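Local coordinates for protein 6-phospho-beta-glucosidase BglT (Thermotoga maritima, PDB 1UP7) that hydrolyses cellobiose 6'-phosphate into glucose 6-phosphate and glucose, using NAD+ and a manganese ion as cofactors, at residues N241-L244 with R245-L248; A300-L303 with I304-L307. All blocks are in the same frame, centred on the assembly; numbering follows the deposited sequence.

Contact 1: residues N241-L244 with R245-L248. With G6P (6-O-phosphono-alpha-D-glucopyranose), chain J.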
ATOM      1  N   ASN A 241      24.826   5.730  10.754  1.00 19.31           N
ATOM      2  CA  ASN A 241      25.997   5.480   9.887  1.00 19.69           C
ATOM      3  C   ASN A 241      26.895   6.731   9.882  1.00 19.35           C
ATOM      4  O   ASN A 241      26.411   7.832   9.753  1.00 19.10           O
ATOM      5  CB  ASN A 241      25.524   5.124   8.472  1.00 19.94           C
ATOM      6  CG  ASN A 241      26.652   4.613   7.533  1.00 22.67           C
ATOM      7  OD1 ASN A 241      27.669   5.279   7.304  1.00 24.55           O
ATOM      8  ND2 ASN A 241      26.432   3.436   6.946  1.00 25.09           N
ATOM      9  N   PRO A 242      28.200   6.558  10.035  1.00 19.89           N
ATOM     10  CA  PRO A 242      29.135   7.711  10.120  1.00 20.19           C
ATOM     11  C   PRO A 242      29.063   8.611   8.884  1.00 19.92           C
ATOM     12  O   PRO A 242      29.357   9.796   8.971  1.00 19.99           O
ATOM     13  CB  PRO A 242      30.538   7.058  10.207  1.00 20.33           C
ATOM     14  CG  PRO A 242      30.298   5.607  10.582  1.00 21.25           C
ATOM     15  CD  PRO A 242      28.891   5.253  10.109  1.00 19.81           C
ATOM     16  N   TYR A 243      28.622   8.050   7.770  1.00 19.58           N
ATOM     17  CA  TYR A 243      28.425   8.820   6.542  1.00 20.80           C
ATOM     18  C   TYR A 243      27.359   9.893   6.648  1.00 20.16           C
ATOM     19  O   TYR A 243      27.304  10.777   5.788  1.00 19.77           O
ATOM     20  CB  TYR A 243      28.062   7.899   5.396  1.00 21.67           C
ATOM     21  CG  TYR A 243      29.254   7.237   4.752  1.00 24.96           C
ATOM     22  CD1 TYR A 243      29.867   6.109   5.343  1.00 28.03           C
ATOM     23  CD2 TYR A 243      29.768   7.722   3.536  1.00 25.51           C
ATOM     24  CE1 TYR A 243      30.975   5.499   4.736  1.00 31.52           C
ATOM     25  CE2 TYR A 243      30.869   7.140   2.932  1.00 26.45           C
ATOM     26  CZ  TYR A 243      31.463   6.034   3.517  1.00 31.32           C
ATOM     27  OH  TYR A 243      32.559   5.460   2.908  1.00 35.52           O
ATOM     28  N   LEU A 244      26.519   9.801   7.679  1.00 19.32           N
ATOM     29  CA  LEU A 244      25.501  10.810   7.917  1.00 19.52           C
ATOM     30  C   LEU A 244      26.159  12.136   8.250  1.00 18.85           C
ATOM     31  O   LEU A 244      25.539  13.161   8.126  1.00 18.95           O
ATOM     32  CB  LEU A 244      24.508  10.390   9.010  1.00 18.91           C
ATOM     33  CG  LEU A 244      23.149   9.869   8.516  1.00 20.88           C
ATOM     34  CD1 LEU A 244      22.480  10.741   7.399  1.00 16.62           C
ATOM     35  CD2 LEU A 244      23.293   8.410   8.035  1.00 21.09           C
ATOM     36  N   ARG A 245      27.419  12.099   8.656  1.00 18.65           N
ATOM     37  CA  ARG A 245      28.169  13.310   8.982  1.00 19.34           C
ATOM     38  C   ARG A 245      28.165  14.290   7.807  1.00 18.50           C
ATOM     39  O   ARG A 245      28.168  15.493   8.017  1.00 17.85           O
ATOM     40  CB  ARG A 245      29.627  12.994   9.291  1.00 19.24           C
ATOM     41  CG  ARG A 245      29.930  12.618  10.731  1.00 25.05           C
ATOM     42  CD  ARG A 245      31.405  12.138  10.894  1.00 29.51           C
ATOM     43  NE  ARG A 245      31.769  11.412   9.663  1.00 31.49           N
ATOM     44  CZ  ARG A 245      33.000  11.160   9.237  1.00 33.69           C
ATOM     45  NH1 ARG A 245      34.054  11.607   9.923  1.00 35.09           N
ATOM     46  NH2 ARG A 245      33.177  10.466   8.104  1.00 32.00           N
ATOM     47  N   TYR A 246      28.168  13.762   6.585  1.00 17.88           N
ATOM     48  CA  TYR A 246      28.218  14.599   5.371  1.00 18.15           C
ATOM     49  C   TYR A 246      26.946  15.371   5.162  1.00 18.05           C
ATOM     50  O   TYR A 246      26.988  16.454   4.594  1.00 18.26           O
ATOM     51  CB  TYR A 246      28.538  13.786   4.099  1.00 17.41           C
ATOM     52  CG  TYR A 246      29.898  13.130   4.154  1.00 17.68           C
ATOM     53  CD1 TYR A 246      31.061  13.868   3.980  1.00 17.64           C
ATOM     54  CD2 TYR A 246      30.022  11.756   4.406  1.00 19.40           C
ATOM     55  CE1 TYR A 246      32.322  13.270   4.062  1.00 16.64           C
ATOM     56  CE2 TYR A 246      31.267  11.141   4.494  1.00 18.12           C
ATOM     57  CZ  TYR A 246      32.412  11.910   4.337  1.00 19.04           C
ATOM     58  OH  TYR A 246      33.648  11.297   4.423  1.00 19.70           O
ATOM     59  N   TYR A 247      25.840  14.813   5.637  1.00 17.80           N
ATOM     60  CA  TYR A 247      24.549  15.468   5.609  1.00 18.16           C
ATOM     61  C   TYR A 247      24.353  16.394   6.785  1.00 18.61           C
ATOM     62  O   TYR A 247      24.032  17.544   6.557  1.00 20.24           O
ATOM     63  CB  TYR A 247      23.458  14.423   5.607  1.00 17.65           C
ATOM     64  CG  TYR A 247      23.430  13.610   4.352  1.00 15.92           C
ATOM     65  CD1 TYR A 247      24.262  12.498   4.211  1.00 15.22           C
ATOM     66  CD2 TYR A 247      22.563  13.930   3.326  1.00 14.40           C
ATOM     67  CE1 TYR A 247      24.241  11.738   3.082  1.00 14.24           C
ATOM     68  CE2 TYR A 247      22.502  13.151   2.175  1.00 14.17           C
ATOM     69  CZ  TYR A 247      23.349  12.064   2.060  1.00 15.37           C
ATOM     70  OH  TYR A 247      23.319  11.278   0.947  1.00 15.05           O
ATOM     71  N   LEU A 248      24.599  15.919   8.014  1.00 17.96           N
ATOM     72  CA  LEU A 248      24.210  16.637   9.221  1.00 17.75           C
ATOM     73  C   LEU A 248      25.322  17.540   9.770  1.00 17.52           C
ATOM     74  O   LEU A 248      25.092  18.418  10.608  1.00 16.80           O
ATOM     75  CB  LEU A 248      23.749  15.645  10.281  1.00 17.86           C
ATOM     76  CG  LEU A 248      22.420  14.992   9.933  1.00 18.77           C
ATOM     77  CD1 LEU A 248      22.434  13.700  10.667  1.00 20.00           C
ATOM     78  CD2 LEU A 248      21.204  15.873  10.315  1.00 19.28           C
TER
HETATM   79  C1  G6P J1417      34.272   2.391   4.410  1.00 60.29           C
HETATM   80  C2  G6P J1417      33.011   2.262   3.511  1.00 59.37           C
HETATM   81  C3  G6P J1417      33.407   1.716   2.140  1.00 59.26           C
HETATM   82  C4  G6P J1417      34.370   2.714   1.517  1.00 58.48           C
HETATM   83  C5  G6P J1417      35.634   2.776   2.396  1.00 58.06           C
HETATM   84  C6  G6P J1417      36.617   3.799   1.844  1.00 55.32           C
HETATM   85  O1  G6P J1417      34.022   2.954   5.711  1.00 60.16           O
HETATM   86  O2  G6P J1417      32.003   1.414   4.060  1.00 58.61           O
HETATM   87  O3  G6P J1417      32.281   1.462   1.293  1.00 59.68           O
HETATM   88  O4  G6P J1417      34.636   2.377   0.155  1.00 56.62           O
HETATM   89  O5  G6P J1417      35.316   3.153   3.762  1.00 59.56           O
HETATM   90  O6  G6P J1417      37.957   3.418   2.115  1.00 52.15           O
HETATM   91  P   G6P J1417      39.164   3.930   1.180  1.00 48.03           P
HETATM   92  O1P G6P J1417      40.391   3.176   1.637  1.00 50.36           O
HETATM   93  O2P G6P J1417      39.466   5.418   1.274  1.00 47.42           O
HETATM   94  O3P G6P J1417      38.813   3.564  -0.234  1.00 46.24           O
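Tyr243 and Tyr246 extend together from neighbouring positions of the turn, with CD2 of Tyr243 3.9 Å from CE2 of Tyr246; the ring planes are inclined at 51°. The far end of the Tyr243 ring meets the bound sugar: OH lies 3.3 Å from C2 of G6P, which sits at the ring edge, near its plane. Behind the rings, Tyr243 O accepts from Tyr246 N and also faces the edge of the Tyr246 ring, CD2 being 3.2 Å away. Pro242 O is gripped twice by Arg245, by N and by NE, each at 3.0 Å and from opposite faces of the carbonyl plane. A bend at chi3 (-35°) brings NE back to the carbonyl that its own backbone N already holds, while NH1 forms a salt bridge with Glu226. Farther along, the Leu244 carbonyl O accepts from Leu248 N at 2.9 Å, and Leu244 CD1 rests against Tyr247 CD1. On the preceding side, Asn241 OD1 takes Tyr243 N on an in-plane lone pair, while ND2 is hydrogen-bonded to Ser196 OG of strand 195-203. The ring of His194, a manganese ligand, meets that of Tyr243, and Glu105, which probably raises the tyrosine's basicity, is close by. An Asx turn leading into a short helix thus presents the proton-acceptor tyrosine of a family 4 glycosidase to its substrate.

Contact 2: residues A300-L303 with I304-L307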
ATOM      1  N   ALA A 300      31.463 -10.923   2.711  1.00 19.09           N
ATOM      2  CA  ALA A 300      31.194 -11.631   1.480  1.00 19.07           C
ATOM      3  C   ALA A 300      31.297 -13.154   1.618  1.00 18.90           C
ATOM      4  O   ALA A 300      30.450 -13.884   1.089  1.00 18.41           O
ATOM      5  CB  ALA A 300      32.091 -11.127   0.364  1.00 19.16           C
ATOM      6  N   ALA A 301      32.331 -13.610   2.319  1.00 18.40           N
ATOM      7  CA  ALA A 301      32.576 -15.030   2.505  1.00 18.47           C
ATOM      8  C   ALA A 301      31.487 -15.663   3.371  1.00 18.55           C
ATOM      9  O   ALA A 301      30.994 -16.757   3.055  1.00 18.44           O
ATOM     10  CB  ALA A 301      33.966 -15.264   3.125  1.00 17.77           C
ATOM     11  N   HIS A 302      31.139 -14.976   4.457  1.00 18.64           N
ATOM     12  CA  HIS A 302      30.083 -15.408   5.355  1.00 19.60           C
ATOM     13  C   HIS A 302      28.735 -15.470   4.617  1.00 18.91           C
ATOM     14  O   HIS A 302      27.990 -16.446   4.771  1.00 18.80           O
ATOM     15  CB  HIS A 302      30.035 -14.487   6.588  1.00 20.24           C
ATOM     16  CG  HIS A 302      31.012 -14.873   7.660  1.00 25.55           C
ATOM     17  ND1 HIS A 302      30.740 -14.729   9.009  1.00 28.69           N
ATOM     18  CD2 HIS A 302      32.251 -15.426   7.584  1.00 26.64           C
ATOM     19  CE1 HIS A 302      31.771 -15.164   9.714  1.00 28.65           C
ATOM     20  NE2 HIS A 302      32.699 -15.590   8.873  1.00 28.81           N
ATOM     21  N   LEU A 303      28.459 -14.456   3.790  1.00 18.33           N
ATOM     22  CA  LEU A 303      27.271 -14.435   2.932  1.00 18.57           C
ATOM     23  C   LEU A 303      27.219 -15.652   2.001  1.00 18.59           C
ATOM     24  O   LEU A 303      26.207 -16.357   1.938  1.00 18.92           O
ATOM     25  CB  LEU A 303      27.168 -13.133   2.126  1.00 17.62           C
ATOM     26  CG  LEU A 303      25.935 -13.104   1.204  1.00 18.97           C
ATOM     27  CD1 LEU A 303      24.603 -13.227   2.012  1.00 16.63           C
ATOM     28  CD2 LEU A 303      25.901 -11.885   0.240  1.00 17.63           C
ATOM     29  N   ILE A 304      28.331 -15.915   1.315  1.00 18.39           N
ATOM     30  CA  ILE A 304      28.425 -17.039   0.386  1.00 18.13           C
ATOM     31  C   ILE A 304      28.271 -18.394   1.119  1.00 18.13           C
ATOM     32  O   ILE A 304      27.571 -19.284   0.668  1.00 18.08           O
ATOM     33  CB  ILE A 304      29.750 -16.952  -0.458  1.00 17.72           C
ATOM     34  CG1 ILE A 304      29.616 -15.909  -1.554  1.00 17.69           C
ATOM     35  CG2 ILE A 304      30.108 -18.304  -1.109  1.00 17.43           C
ATOM     36  CD1 ILE A 304      30.953 -15.534  -2.250  1.00 17.63           C
ATOM     37  N   ARG A 305      28.931 -18.522   2.257  1.00 18.34           N
ATOM     38  CA  ARG A 305      28.816 -19.682   3.120  1.00 18.72           C
ATOM     39  C   ARG A 305      27.347 -19.984   3.466  1.00 19.00           C
ATOM     40  O   ARG A 305      26.896 -21.115   3.316  1.00 19.43           O
ATOM     41  CB  ARG A 305      29.644 -19.428   4.383  1.00 18.52           C
ATOM     42  CG  ARG A 305      29.798 -20.583   5.354  1.00 20.23           C
ATOM     43  CD  ARG A 305      29.190 -20.292   6.729  1.00 22.41           C
ATOM     44  NE  ARG A 305      30.077 -19.580   7.628  1.00 23.78           N
ATOM     45  CZ  ARG A 305      29.778 -18.454   8.290  1.00 25.72           C
ATOM     46  NH1 ARG A 305      28.604 -17.836   8.166  1.00 24.83           N
ATOM     47  NH2 ARG A 305      30.689 -17.934   9.088  1.00 28.13           N
ATOM     48  N   ASP A 306      26.594 -18.975   3.899  1.00 19.14           N
ATOM     49  CA  ASP A 306      25.219 -19.197   4.378  1.00 18.72           C
ATOM     50  C   ASP A 306      24.230 -19.268   3.209  1.00 18.68           C
ATOM     51  O   ASP A 306      23.134 -19.790   3.339  1.00 18.81           O
ATOM     52  CB  ASP A 306      24.812 -18.160   5.437  1.00 18.03           C
ATOM     53  CG  ASP A 306      25.757 -18.143   6.614  1.00 18.44           C
ATOM     54  OD1 ASP A 306      26.378 -19.198   6.867  1.00 20.04           O
ATOM     55  OD2 ASP A 306      25.981 -17.140   7.340  1.00 17.36           O
ATOM     56  N   LEU A 307      24.644 -18.773   2.058  1.00 18.63           N
ATOM     57  CA  LEU A 307      23.904 -18.994   0.812  1.00 18.65           C
ATOM     58  C   LEU A 307      24.087 -20.432   0.339  1.00 19.13           C
ATOM     59  O   LEU A 307      23.213 -20.979  -0.330  1.00 19.41           O
ATOM     60  CB  LEU A 307      24.410 -18.043  -0.261  1.00 17.98           C
ATOM     61  CG  LEU A 307      23.577 -16.938  -0.932  1.00 18.00           C
ATOM     62  CD1 LEU A 307      22.162 -16.771  -0.441  1.00 17.52           C
ATOM     63  CD2 LEU A 307      24.301 -15.667  -0.857  1.00 16.55           C
TER
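Leu303, His302 and Arg305 carry most of this contact, on two sides of one helix. On the polar side the guanidinium of Arg305 comes over the imidazole of His302: NH2 stands 3.0 Å above the ring plane and over its centre, with the two planes 49° apart, so the approach is that of one amino group to a face rather than a flat stack. Bends at chi2 (-118°) and chi3 fold the arginine back toward the preceding turn. Its NH1 is then drawn to the next residue, meeting Asp306 OD1 at 2.9 Å on the syn side and nearly in the guanidinium plane; this bond belongs to a salt bridge, which probably limits rotation of the guanidinium. Asp306 OD2 has a second partner in His315 of strand 313-320, so the carboxylate joins the helix to that sheet. On the apolar side Leu303, with CG anti to its amide nitrogen (chi1 179°), lies alongside Leu307, Leu303 CG to Leu307 CD2 being 3.7 Å. Both leucines press on Val340 of strand 333-341, and Leu307 and Ile304 reach Tyr76 of strand 76-79. Leu307 N donates to Leu303 O, 2.9 Å, one of four i to i+4 bonds of an alpha-helix that puts the two leucines on the same side. This helix is wedged between the parallel Rossmann sheet and the antiparallel sheet that includes strands 313-320 and 333-341.

In the fold
Following the chain from its N terminus, the parallel Rossmann sheet comes first, and both contacts fall later, within the family 4 C-terminal range. Contact 1 makes the turn from strand 239-240 into helix 245-248, leaving Leu248 against Val396 of the second subunit. The chain then runs through helices 250-258 and 263-278 before helix 296-308, which holds contact 2 and leads toward strand 313-320. Each is local; they stand in series, neither nesting nor crossing, with centres about 29 Å apart on opposite sides of the chain's centre. Contact 1 borders the sugar site and strand 195-203, whereas contact 2 joins strand 76-79 to the antiparallel strands 313-320 and 333-341.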